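Local coordinates for ORF131 protein (Ralstonia metallidurans ch34, PDB 2WTP), which binds copper and probably takes part in heavy-metal resistance, changing its conformation when copper binds, at the interface of chains A and B. Coordinates in Å, arbitrary orientation; residue numbers count along the deposited sequence, not the author numbering. Chains: chain A/B, ORF131 protein.

The interface of chains A and B. Residues chain A 62, 72-75; chain B 62, 73-76, 79.
Two copies of this CzcE-family copper-binding protein meet here through strand 72-76 and the loop residues Arg62 and Glu79, about a two-fold axis. The interface belongs to the deposited dimer; the structure alone does not show whether it forms in the cell.

B:Glu79 receives hydrogen bonds from both chains. Its CG is anti to the backbone N (chi1 -167°). The phenol OH of A:Tyr72 meets B:Glu79 OE2 tip to tip at 2.6 Å, from above the carboxylate plane. That oxygen lies at the ring's edge, with ring and carboxylate planes 32° apart. Within chain B, B:Arg62 grips OE2 side-on with NE and NH2; the salt bridge from B:Arg62 NE to B:Glu79 OE2 measures 2.9 Å. These donors would probably help keep the carboxylate ionised. The same-chain backbone N of B:Asp76 reaches the anti lone pair of B:Glu79 OE1 at 2.8 Å and steadies the group.

The amide ND2 of A:Asn74 gives a bond to the backbone O of B:Asn74 (3.1 Å), arriving above the carbonyl plane. It also bonds weakly to B:Glu79 OE1. B:Arg62 NH2 shares the B:Asn74 O at 2.8 Å, in the carbonyl plane. A:Arg62 NH2 likewise holds A:Asn74 O.

B:Arg62 CG takes the crowded position between backbone N and carbonyl carbon (chi1 54°). The extended chain crosses the A:Tyr72 ring at about a right angle. B:Arg62 CD sits over one face, offset toward the rim, 3.9 Å from the A:Tyr72 ring centroid, in a CH-pi contact. A:Asn74 CB and B:Asn74 CB touch at 3.8 Å.

A water links B:Arg62 NH1 to the backbone O of A:Tyr72.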
ATOM      1  N   ARG A  62       1.421  10.178  -2.003  1.00  8.22           N
ATOM      2  CA  ARG A  62       2.536   9.283  -2.373  1.00  8.60           C
ATOM      3  C   ARG A  62       2.397   8.876  -3.852  1.00  8.66           C
ATOM      4  O   ARG A  62       1.288   9.039  -4.390  1.00  8.52           O
ATOM      5  CB  ARG A  62       2.619   8.046  -1.510  1.00  8.60           C
ATOM      6  CG  ARG A  62       1.321   7.201  -1.569  1.00  8.61           C
ATOM      7  CD  ARG A  62       1.482   5.805  -0.831  1.00 10.18           C
ATOM      8  NE  ARG A  62       0.152   5.252  -0.584  1.00  9.59           N
ATOM      9  CZ  ARG A  62      -0.046   3.977  -0.337  1.00 10.20           C
ATOM     10  NH1 ARG A  62       0.925   3.107  -0.454  1.00  9.71           N
ATOM     11  NH2 ARG A  62      -1.269   3.611   0.013  1.00 10.79           N
ATOM     12  N   TYR A  72      -1.155  -6.420  -5.301  1.00 10.58           N
ATOM     13  CA  TYR A  72      -2.070  -5.496  -4.672  1.00 10.50           C
ATOM     14  C   TYR A  72      -1.336  -4.398  -3.950  1.00 10.23           C
ATOM     15  O   TYR A  72      -0.132  -4.503  -3.721  1.00 10.71           O
ATOM     16  CB  TYR A  72      -3.047  -6.184  -3.665  1.00 11.98           C
ATOM     17  CG  TYR A  72      -2.382  -6.710  -2.383  1.00 12.17           C
ATOM     18  CD1 TYR A  72      -2.371  -5.934  -1.245  1.00 10.97           C
ATOM     19  CD2 TYR A  72      -1.856  -7.991  -2.338  1.00 14.63           C
ATOM     20  CE1 TYR A  72      -1.737  -6.458  -0.065  1.00 13.70           C
ATOM     21  CE2 TYR A  72      -1.234  -8.491  -1.184  1.00 14.07           C
ATOM     22  CZ  TYR A  72      -1.235  -7.680  -0.064  1.00 14.18           C
ATOM     23  OH  TYR A  72      -0.682  -8.197   1.091  1.00 16.05           O
ATOM     24  N   VAL A  73      -2.099  -3.343  -3.661  1.00  9.25           N
ATOM     25  CA  VAL A  73      -1.645  -2.272  -2.757  0.50  9.05           C
ATOM     26  C   VAL A  73      -2.779  -1.958  -1.829  1.00  8.43           C
ATOM     27  O   VAL A  73      -3.930  -2.275  -2.098  1.00  9.36           O
ATOM     28  CB  VAL A  73      -1.280  -0.971  -3.470  0.50 10.87           C
ATOM     29  CG1 VAL A  73      -0.049  -1.180  -4.353  0.50 20.94           C
ATOM     30  CG2 VAL A  73      -2.391  -0.491  -4.337  0.50 15.42           C
ATOM     31  N   ASN A  74      -2.488  -1.390  -0.652  1.00  8.44           N
ATOM     32  CA  ASN A  74      -3.515  -0.954   0.307  1.00  8.23           C
ATOM     33  C   ASN A  74      -3.639   0.535   0.326  1.00  8.30           C
ATOM     34  O   ASN A  74      -2.625   1.207   0.451  1.00  8.29           O
ATOM     35  CB  ASN A  74      -3.136  -1.411   1.739  1.00  8.44           C
ATOM     36  CG  ASN A  74      -3.209  -2.870   1.970  1.00  8.68           C
ATOM     37  OD1 ASN A  74      -3.870  -3.647   1.317  1.00 11.87           O
ATOM     38  ND2 ASN A  74      -2.456  -3.317   2.975  1.00 10.45           N
ATOM     39  N   VAL A  75      -4.862   1.041   0.213  1.00  8.10           N
ATOM     40  CA  VAL A  75      -5.106   2.510   0.353  1.00  7.69           C
ATOM     41  C   VAL A  75      -6.212   2.696   1.335  1.00  7.71           C
ATOM     42  O   VAL A  75      -7.021   1.820   1.683  1.00  8.69           O
ATOM     43  CB  VAL A  75      -5.506   3.125  -0.999  1.00  7.40           C
ATOM     44  CG1 VAL A  75      -4.382   2.832  -2.058  1.00  8.44           C
ATOM     45  CG2 VAL A  75      -6.902   2.622  -1.518  1.00  8.99           C
TER
ATOM     46  N   ARG B  62       2.956 -10.240  -0.186  1.00  8.83           N
ATOM     47  CA  ARG B  62       3.517  -9.400  -1.240  1.00  8.08           C
ATOM     48  C   ARG B  62       4.895  -8.975  -0.859  1.00  8.75           C
ATOM     49  O   ARG B  62       5.269  -9.009   0.372  1.00  8.01           O
ATOM     50  CB  ARG B  62       2.646  -8.100  -1.453  1.00  9.83           C
ATOM     51  CG  ARG B  62       2.423  -7.271  -0.151  1.00  8.72           C
ATOM     52  CD  ARG B  62       1.806  -5.907  -0.510  1.00 11.06           C
ATOM     53  NE  ARG B  62       1.316  -5.335   0.770  1.00 10.52           N
ATOM     54  CZ  ARG B  62       1.072  -4.016   0.897  1.00  9.75           C
ATOM     55  NH1 ARG B  62       1.300  -3.168  -0.096  1.00 12.28           N
ATOM     56  NH2 ARG B  62       0.567  -3.619   2.090  1.00 10.40           N
ATOM     57  N   VAL B  73       4.046   3.267   3.321  1.00  9.49           N
ATOM     58  CA  VAL B  73       3.195   2.145   2.881  1.00 11.07           C
ATOM     59  C   VAL B  73       2.099   1.960   3.871  1.00  8.82           C
ATOM     60  O   VAL B  73       2.199   2.406   5.022  1.00  9.18           O
ATOM     61  CB  VAL B  73       3.990   0.839   2.684  1.00 11.43           C
ATOM     62  CG1 VAL B  73       5.151   0.993   1.729  1.00 12.70           C
ATOM     63  CG2 VAL B  73       4.554   0.389   4.016  1.00 14.41           C
ATOM     64  N   ASN B  74       1.054   1.268   3.461  1.00  7.55           N
ATOM     65  CA  ASN B  74      -0.052   0.918   4.293  1.00  7.33           C
ATOM     66  C   ASN B  74      -0.130  -0.555   4.484  1.00  7.93           C
ATOM     67  O   ASN B  74      -0.180  -1.296   3.463  1.00  8.40           O
ATOM     68  CB  ASN B  74      -1.430   1.392   3.700  1.00  7.42           C
ATOM     69  CG  ASN B  74      -1.621   2.858   3.754  1.00 12.21           C
ATOM     70  OD1 ASN B  74      -0.856   3.649   4.344  1.00 15.36           O
ATOM     71  ND2 ASN B  74      -2.610   3.310   3.017  1.00 14.52           N
ATOM     72  N   VAL B  75      -0.209  -1.045   5.717  1.00  8.67           N
ATOM     73  CA  VAL B  75      -0.330  -2.490   5.986  1.00  8.81           C
ATOM     74  C   VAL B  75      -1.471  -2.767   6.929  1.00  8.86           C
ATOM     75  O   VAL B  75      -1.840  -1.834   7.709  1.00  9.98           O
ATOM     76  CB  VAL B  75       0.990  -3.093   6.518  1.00  7.57           C
ATOM     77  CG1 VAL B  75       2.115  -2.828   5.597  1.00  7.80           C
ATOM     78  CG2 VAL B  75       1.312  -2.557   7.937  1.00  8.96           C
ATOM     79  N   ASP B  76      -2.017  -3.982   6.883  1.00  8.70           N
ATOM     80  CA  ASP B  76      -3.087  -4.304   7.810  1.00  9.80           C
ATOM     81  C   ASP B  76      -2.520  -5.010   9.026  1.00 10.16           C
ATOM     82  O   ASP B  76      -1.507  -5.677   8.976  1.00 11.52           O
ATOM     83  CB  ASP B  76      -4.085  -5.210   7.075  1.00 13.80           C
ATOM     84  CG  ASP B  76      -5.521  -4.943   7.457  1.00 19.80           C
ATOM     85  OD1 ASP B  76      -5.737  -4.382   8.582  1.00 21.24           O
ATOM     86  OD2 ASP B  76      -6.364  -5.324   6.627  1.00 23.12           O
ATOM     87  N   GLU B  79      -1.139  -8.660   8.562  1.00 11.57           N
ATOM     88  CA  GLU B  79      -0.549  -8.906   7.236  1.00 10.95           C
ATOM     89  C   GLU B  79       0.901  -9.259   7.355  1.00  9.16           C
ATOM     90  O   GLU B  79       1.627  -8.691   8.207  1.00 10.79           O
ATOM     91  CB  GLU B  79      -0.736  -7.595   6.403  1.00 11.75           C
ATOM     92  CG  GLU B  79      -0.473  -7.725   4.866  1.00 10.55           C
ATOM     93  CD  GLU B  79      -0.581  -6.423   4.121  1.00 14.30           C
ATOM     94  OE1 GLU B  79      -1.007  -5.413   4.685  1.00 14.45           O
ATOM     95  OE2 GLU B  79      -0.288  -6.439   2.899  1.00 14.30           O
TER
HETATM   96  O   HOH W   1       2.285  -3.564  -2.845  1.00 12.84           O